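Local coordinates for UspA domain-containing protein (PDB 2DUM), which is of unknown function but belongs to the universal stress protein A family and so may take part in stress responses, at residues A76-Q81 with R97-R101; V22-E26 with E86-R92. One frame throughout, in Å; residues are numbered along the deposited sequence.

Interaction 1 of 2, residues A76-Q81 with R97-R101; sequences ASRKLQ and RTIIR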
loop_
_atom_site.group_PDB
_atom_site.type_symbol
_atom_site.label_atom_id
_atom_site.label_comp_id
_atom_site.label_asym_id
_atom_site.label_seq_id
_atom_site.Cartn_x
_atom_site.Cartn_y
_atom_site.Cartn_z
ATOM N N ALA A 76 -2.396 -26.742 -6.251
ATOM C CA ALA A 76 -1.886 -25.578 -5.636
ATOM C C ALA A 76 -0.411 -25.828 -5.443
ATOM O O ALA A 76 0.373 -25.325 -6.234
ATOM C CB ALA A 76 -2.552 -25.377 -4.364
ATOM N N SER A 77 -0.028 -26.631 -4.447
ATOM C CA SER A 77 1.396 -26.979 -4.167
ATOM C C SER A 77 2.271 -27.260 -5.372
ATOM O O SER A 77 3.485 -27.281 -5.250
ATOM C CB SER A 77 1.502 -28.195 -3.262
ATOM O OG SER A 77 1.847 -27.797 -1.957
ATOM N N ARG A 78 1.634 -27.506 -6.521
ATOM C CA ARG A 78 2.298 -27.717 -7.810
ATOM C C ARG A 78 2.998 -26.405 -8.133
ATOM O O ARG A 78 4.201 -26.222 -7.876
ATOM C CB ARG A 78 1.250 -28.079 -8.928
ATOM C CG ARG A 78 1.497 -29.274 -9.984
ATOM C CD ARG A 78 2.943 -29.466 -10.366
ATOM N NE ARG A 78 3.696 -30.103 -9.248
ATOM C CZ ARG A 78 4.975 -29.851 -8.854
ATOM N NH1 ARG A 78 5.744 -28.918 -9.472
ATOM N NH2 ARG A 78 5.498 -30.535 -7.807
ATOM N N LYS A 79 2.205 -25.475 -8.659
ATOM C CA LYS A 79 2.729 -24.203 -9.163
ATOM C C LYS A 79 3.244 -23.315 -8.040
ATOM O O LYS A 79 3.987 -22.370 -8.283
ATOM C CB LYS A 79 1.683 -23.450 -10.019
ATOM C CG LYS A 79 0.256 -23.919 -9.952
ATOM C CD LYS A 79 -0.534 -23.107 -10.984
ATOM C CE LYS A 79 -1.953 -23.639 -11.162
ATOM N NZ LYS A 79 -1.961 -25.156 -11.086
ATOM N N LEU A 80 2.846 -23.652 -6.817
ATOM C CA LEU A 80 2.970 -22.772 -5.701
ATOM C C LEU A 80 4.263 -23.115 -5.214
ATOM O O LEU A 80 5.114 -22.296 -5.113
ATOM C CB LEU A 80 1.946 -23.143 -4.637
ATOM C CG LEU A 80 1.480 -22.097 -3.627
ATOM C CD1 LEU A 80 2.119 -22.342 -2.308
ATOM C CD2 LEU A 80 1.789 -20.703 -4.134
ATOM N N GLN A 81 4.431 -24.383 -4.945
ATOM C CA GLN A 81 5.643 -24.745 -4.276
ATOM C C GLN A 81 6.794 -24.724 -5.276
ATOM O O GLN A 81 7.967 -24.775 -4.925
ATOM C CB GLN A 81 5.522 -26.012 -3.402
ATOM C CG GLN A 81 6.545 -26.016 -2.186
ATOM C CD GLN A 81 8.109 -26.204 -2.598
ATOM O OE1 GLN A 81 8.545 -27.329 -3.023
ATOM N NE2 GLN A 81 8.923 -25.097 -2.467
ATOM N N ARG A 97 8.101 -19.165 2.289
ATOM C CA ARG A 97 7.339 -20.358 2.590
ATOM C C ARG A 97 6.068 -20.337 1.816
ATOM O O ARG A 97 5.840 -19.448 1.015
ATOM C CB ARG A 97 6.995 -20.474 4.042
ATOM C CG ARG A 97 6.588 -19.261 4.712
ATOM C CD ARG A 97 6.670 -19.676 6.149
ATOM N NE ARG A 97 5.406 -20.195 6.611
ATOM C CZ ARG A 97 4.729 -19.687 7.649
ATOM N NH1 ARG A 97 3.537 -20.247 7.907
ATOM N NH2 ARG A 97 5.211 -18.654 8.437
ATOM N N THR A 98 5.229 -21.328 2.077
ATOM C CA THR A 98 3.969 -21.486 1.383
ATOM C C THR A 98 2.872 -21.667 2.442
ATOM O O THR A 98 3.143 -22.159 3.535
ATOM C CB THR A 98 4.042 -22.653 0.412
ATOM O OG1 THR A 98 4.496 -23.807 1.134
ATOM C CG2 THR A 98 5.003 -22.339 -0.788
ATOM N N ILE A 99 1.685 -21.139 2.146
ATOM C CA ILE A 99 0.491 -21.571 2.793
ATOM C C ILE A 99 -0.611 -21.622 1.740
ATOM O O ILE A 99 -0.641 -20.823 0.789
ATOM C CB ILE A 99 0.043 -20.610 3.825
ATOM C CG1 ILE A 99 1.133 -20.246 4.825
ATOM C CG2 ILE A 99 -1.039 -21.213 4.597
ATOM C CD1 ILE A 99 0.605 -19.240 5.816
ATOM N N ILE A 100 -1.515 -22.576 1.935
ATOM C CA ILE A 100 -2.628 -22.925 1.049
ATOM C C ILE A 100 -3.744 -23.012 2.049
ATOM O O ILE A 100 -3.643 -23.822 3.020
ATOM C CB ILE A 100 -2.504 -24.373 0.509
ATOM C CG1 ILE A 100 -1.819 -24.458 -0.863
ATOM C CG2 ILE A 100 -3.816 -24.904 0.159
ATOM C CD1 ILE A 100 -0.273 -23.945 -1.010
ATOM N N ARG A 101 -4.791 -22.196 1.841
ATOM C CA ARG A 101 -5.987 -22.300 2.645
ATOM C C ARG A 101 -7.125 -22.404 1.696
ATOM O O ARG A 101 -6.975 -22.020 0.552
ATOM C CB ARG A 101 -6.131 -21.070 3.536
ATOM C CG ARG A 101 -4.846 -20.587 4.260
ATOM C CD ARG A 101 -4.353 -21.493 5.366
ATOM N NE ARG A 101 -4.489 -20.864 6.679
ATOM C CZ ARG A 101 -5.433 -19.967 7.055
ATOM N NH1 ARG A 101 -5.403 -19.491 8.323
ATOM N NH2 ARG A 101 -6.403 -19.523 6.202
#

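Interaction 2 of 2, residues V22-E26 with E86-R92; sequences VEVFE and EVKRAFR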
loop_
_atom_site.group_PDB
_atom_site.type_symbol
_atom_site.label_atom_id
_atom_site.label_comp_id
_atom_site.label_asym_id
_atom_site.label_seq_id
_atom_site.Cartn_x
_atom_site.Cartn_y
_atom_site.Cartn_z
ATOM N N VAL A 22 4.704 -9.526 -9.367
ATOM C CA VAL A 22 6.001 -10.103 -8.968
ATOM C C VAL A 22 7.178 -9.527 -9.765
ATOM O O VAL A 22 8.156 -9.077 -9.125
ATOM C CB VAL A 22 6.000 -11.658 -8.965
ATOM C CG1 VAL A 22 7.370 -12.201 -8.795
ATOM C CG2 VAL A 22 5.144 -12.201 -7.839
ATOM N N GLU A 23 7.117 -9.480 -11.107
ATOM C CA GLU A 23 8.144 -8.680 -11.855
ATOM C C GLU A 23 8.238 -7.258 -11.311
ATOM O O GLU A 23 9.314 -6.795 -10.869
ATOM C CB GLU A 23 7.842 -8.581 -13.341
ATOM C CG GLU A 23 8.107 -9.880 -14.064
ATOM C CD GLU A 23 7.053 -10.211 -15.168
ATOM O OE1 GLU A 23 5.845 -9.841 -15.071
ATOM O OE2 GLU A 23 7.430 -10.892 -16.148
ATOM N N VAL A 24 7.091 -6.575 -11.306
ATOM C CA VAL A 24 7.113 -5.189 -10.941
ATOM C C VAL A 24 7.820 -5.062 -9.608
ATOM O O VAL A 24 8.661 -4.207 -9.512
ATOM C CB VAL A 24 5.734 -4.630 -10.837
ATOM C CG1 VAL A 24 5.808 -3.176 -10.831
ATOM C CG2 VAL A 24 4.918 -5.124 -11.983
ATOM N N PHE A 25 7.529 -5.916 -8.603
ATOM C CA PHE A 25 8.176 -5.745 -7.336
ATOM C C PHE A 25 9.602 -5.938 -7.596
ATOM O O PHE A 25 10.436 -5.163 -7.125
ATOM C CB PHE A 25 7.768 -6.763 -6.351
ATOM C CG PHE A 25 8.257 -6.466 -4.952
ATOM C CD1 PHE A 25 7.756 -5.417 -4.225
ATOM C CD2 PHE A 25 9.200 -7.257 -4.326
ATOM C CE1 PHE A 25 8.212 -5.138 -2.930
ATOM C CE2 PHE A 25 9.641 -6.964 -2.973
ATOM C CZ PHE A 25 9.154 -5.897 -2.315
ATOM N N GLU A 26 9.896 -6.937 -8.431
ATOM C CA GLU A 26 11.283 -7.313 -8.724
ATOM C C GLU A 26 12.079 -6.179 -9.305
ATOM O O GLU A 26 13.181 -5.927 -8.836
ATOM C CB GLU A 26 11.346 -8.552 -9.613
ATOM C CG GLU A 26 12.601 -8.631 -10.572
ATOM C CD GLU A 26 13.883 -9.198 -9.874
ATOM O OE1 GLU A 26 14.756 -8.352 -9.496
ATOM O OE2 GLU A 26 14.000 -10.469 -9.687
ATOM N N GLU A 86 11.009 -18.584 -7.110
ATOM C CA GLU A 86 11.314 -17.352 -7.899
ATOM C C GLU A 86 10.779 -16.003 -7.241
ATOM O O GLU A 86 11.370 -14.886 -7.352
ATOM C CB GLU A 86 10.996 -17.551 -9.407
ATOM C CG GLU A 86 10.145 -16.459 -10.122
ATOM C CD GLU A 86 8.611 -16.758 -10.263
ATOM O OE1 GLU A 86 8.125 -17.786 -9.722
ATOM O OE2 GLU A 86 7.878 -15.939 -10.913
ATOM N N VAL A 87 9.695 -16.114 -6.502
ATOM C CA VAL A 87 9.363 -15.043 -5.586
ATOM C C VAL A 87 10.468 -14.680 -4.514
ATOM O O VAL A 87 10.806 -13.505 -4.293
ATOM C CB VAL A 87 8.048 -15.363 -4.950
ATOM C CG1 VAL A 87 7.696 -14.290 -3.937
ATOM C CG2 VAL A 87 7.062 -15.550 -6.051
ATOM N N LYS A 88 11.000 -15.697 -3.857
ATOM C CA LYS A 88 12.007 -15.509 -2.881
ATOM C C LYS A 88 13.046 -14.671 -3.564
ATOM O O LYS A 88 13.580 -13.686 -3.030
ATOM C CB LYS A 88 12.581 -16.873 -2.509
ATOM C CG LYS A 88 13.672 -16.762 -1.423
ATOM C CD LYS A 88 14.223 -18.106 -0.893
ATOM C CE LYS A 88 15.403 -17.811 0.030
ATOM N NZ LYS A 88 15.960 -19.066 0.656
ATOM N N ARG A 89 13.283 -15.051 -4.796
ATOM C CA ARG A 89 14.322 -14.434 -5.596
ATOM C C ARG A 89 13.970 -13.057 -6.109
ATOM O O ARG A 89 14.866 -12.264 -6.394
ATOM C CB ARG A 89 14.650 -15.323 -6.800
ATOM C CG ARG A 89 16.050 -15.153 -7.350
ATOM C CD ARG A 89 16.348 -16.032 -8.531
ATOM N NE ARG A 89 17.422 -15.327 -9.202
ATOM C CZ ARG A 89 17.262 -14.521 -10.254
ATOM N NH1 ARG A 89 16.051 -14.396 -10.790
ATOM N NH2 ARG A 89 18.307 -13.843 -10.776
ATOM N N ALA A 90 12.677 -12.771 -6.259
ATOM C CA ALA A 90 12.281 -11.380 -6.631
ATOM C C ALA A 90 12.207 -10.396 -5.446
ATOM O O ALA A 90 12.807 -9.308 -5.423
ATOM C CB ALA A 90 10.957 -11.411 -7.369
ATOM N N PHE A 91 11.469 -10.791 -4.442
ATOM C CA PHE A 91 11.518 -10.026 -3.225
ATOM C C PHE A 91 12.864 -9.817 -2.653
ATOM O O PHE A 91 12.972 -9.004 -1.741
ATOM C CB PHE A 91 10.584 -10.666 -2.266
ATOM C CG PHE A 91 9.241 -10.589 -2.771
ATOM C CD1 PHE A 91 8.974 -11.108 -4.040
ATOM C CD2 PHE A 91 8.274 -9.845 -2.112
ATOM C CE1 PHE A 91 7.727 -10.949 -4.583
ATOM C CE2 PHE A 91 7.050 -9.698 -2.624
ATOM C CZ PHE A 91 6.764 -10.240 -3.856
ATOM N N ARG A 92 13.857 -10.540 -3.197
ATOM C CA ARG A 92 15.189 -10.494 -2.684
ATOM C C ARG A 92 15.082 -10.811 -1.248
ATOM O O ARG A 92 15.637 -10.193 -0.417
ATOM C CB ARG A 92 15.806 -9.107 -2.859
ATOM C CG ARG A 92 15.669 -8.744 -4.243
ATOM C CD ARG A 92 15.397 -7.333 -4.459
ATOM N NE ARG A 92 16.585 -6.820 -5.131
ATOM C CZ ARG A 92 16.768 -6.783 -6.465
ATOM N NH1 ARG A 92 17.914 -6.291 -6.956
ATOM N NH2 ARG A 92 15.827 -7.207 -7.315
#

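Interaction 1 of 2, residues A76-Q81 with R97-R101
Helix 76-81 runs roughly antiparallel to strand 97-101, their axes 9.5 Å apart at closest approach and at 151° to each other, and the residues of the strand meet it in alternation. Arg97 points its CB away from the helix and forms a salt bridge with Glu35. Thr98 turns toward it, its methyl CG2 lying 3.3 Å from CD1 of Leu80 and 4.2 Å from CG of Gln81, so that the threonine presents carbon to the helix. Ile99 points away again, and its side chain packs on Val112 of helix 105-115. Ile100, the most heavily covered residue of the contact, points its CB back toward the helix and packs its side chain against Ala76 and Leu80, with its CG1 3.7 Å from CB of Ala76. No hydrogen bond crosses the interface. The next residue, Arg101, forms salt bridges with Glu108 and Glu115. Within this chain the strand is an edge of the parallel sheet, hydrogen-bonded to strand 35-43 and sandwiched between helices 69-90 and 105-115. Helix 69-90 thus packs back against the strand that follows it, as the connecting helix of a beta-alpha-beta crossover between strands 35-43 and 95-103, in a parallel alpha/beta fold with helices on both faces, as in universal stress proteins.

Interaction 2 of 2, residues V22-E26 with E86-R92
At the centre of this helix-helix contact Val22 packs against three residues of 86-92: its CG1 lies 3.9 Å from CB of Ala90, and its CG2 lies 4.3 Å from both CG2 of Val87 and CE1 of Phe91. The small Ala90 side chain permits close approach, with the CA atoms of Glu26 and Ala90 4.7 Å apart. Beside them the rings of Phe25 and Phe91 form an offset stack, centroids 4.3 Å apart and planes at 29°; Phe91 also meets Phe10 edge-to-face, while Phe25 packs on Met4 of the second subunit. Farther out, Glu26 extends over Ala90, CB to CB 3.7 Å, and its OE1 forms a salt bridge with NH2 of Arg92 at 2.7 Å, although the hydrogen bond within it is weak. Helices 16-28 and 69-90, inclined here at 30°, pack side by side over the parallel sheet, where Val87 rests on Val36 and Leu38 of strand 35-43. Buried aliphatic and aromatic groups therefore probably carry most of the contact, with the Glu26-Arg92 pair at its more exposed margin.

Helix 69-90 serves both contacts, meeting strand 95-103 in interaction 1 and, near its C-terminal end, helix 16-28 in interaction 2. Their centres are about 16 Å apart and they do not touch. Both are partly buried, yet interaction 2 covers almost twice the surface (431 against 226 Å²) and has more buried residues. The strand contact is made by carbon packing, without a hydrogen bond or salt bridge across it, and the arginines of that strand find their acidic partners outside it; the helix pair adds an aromatic stack and a salt bridge. Together they tie the helix to the sheet and to its neighbouring helix, and interaction 2 also reaches the second subunit.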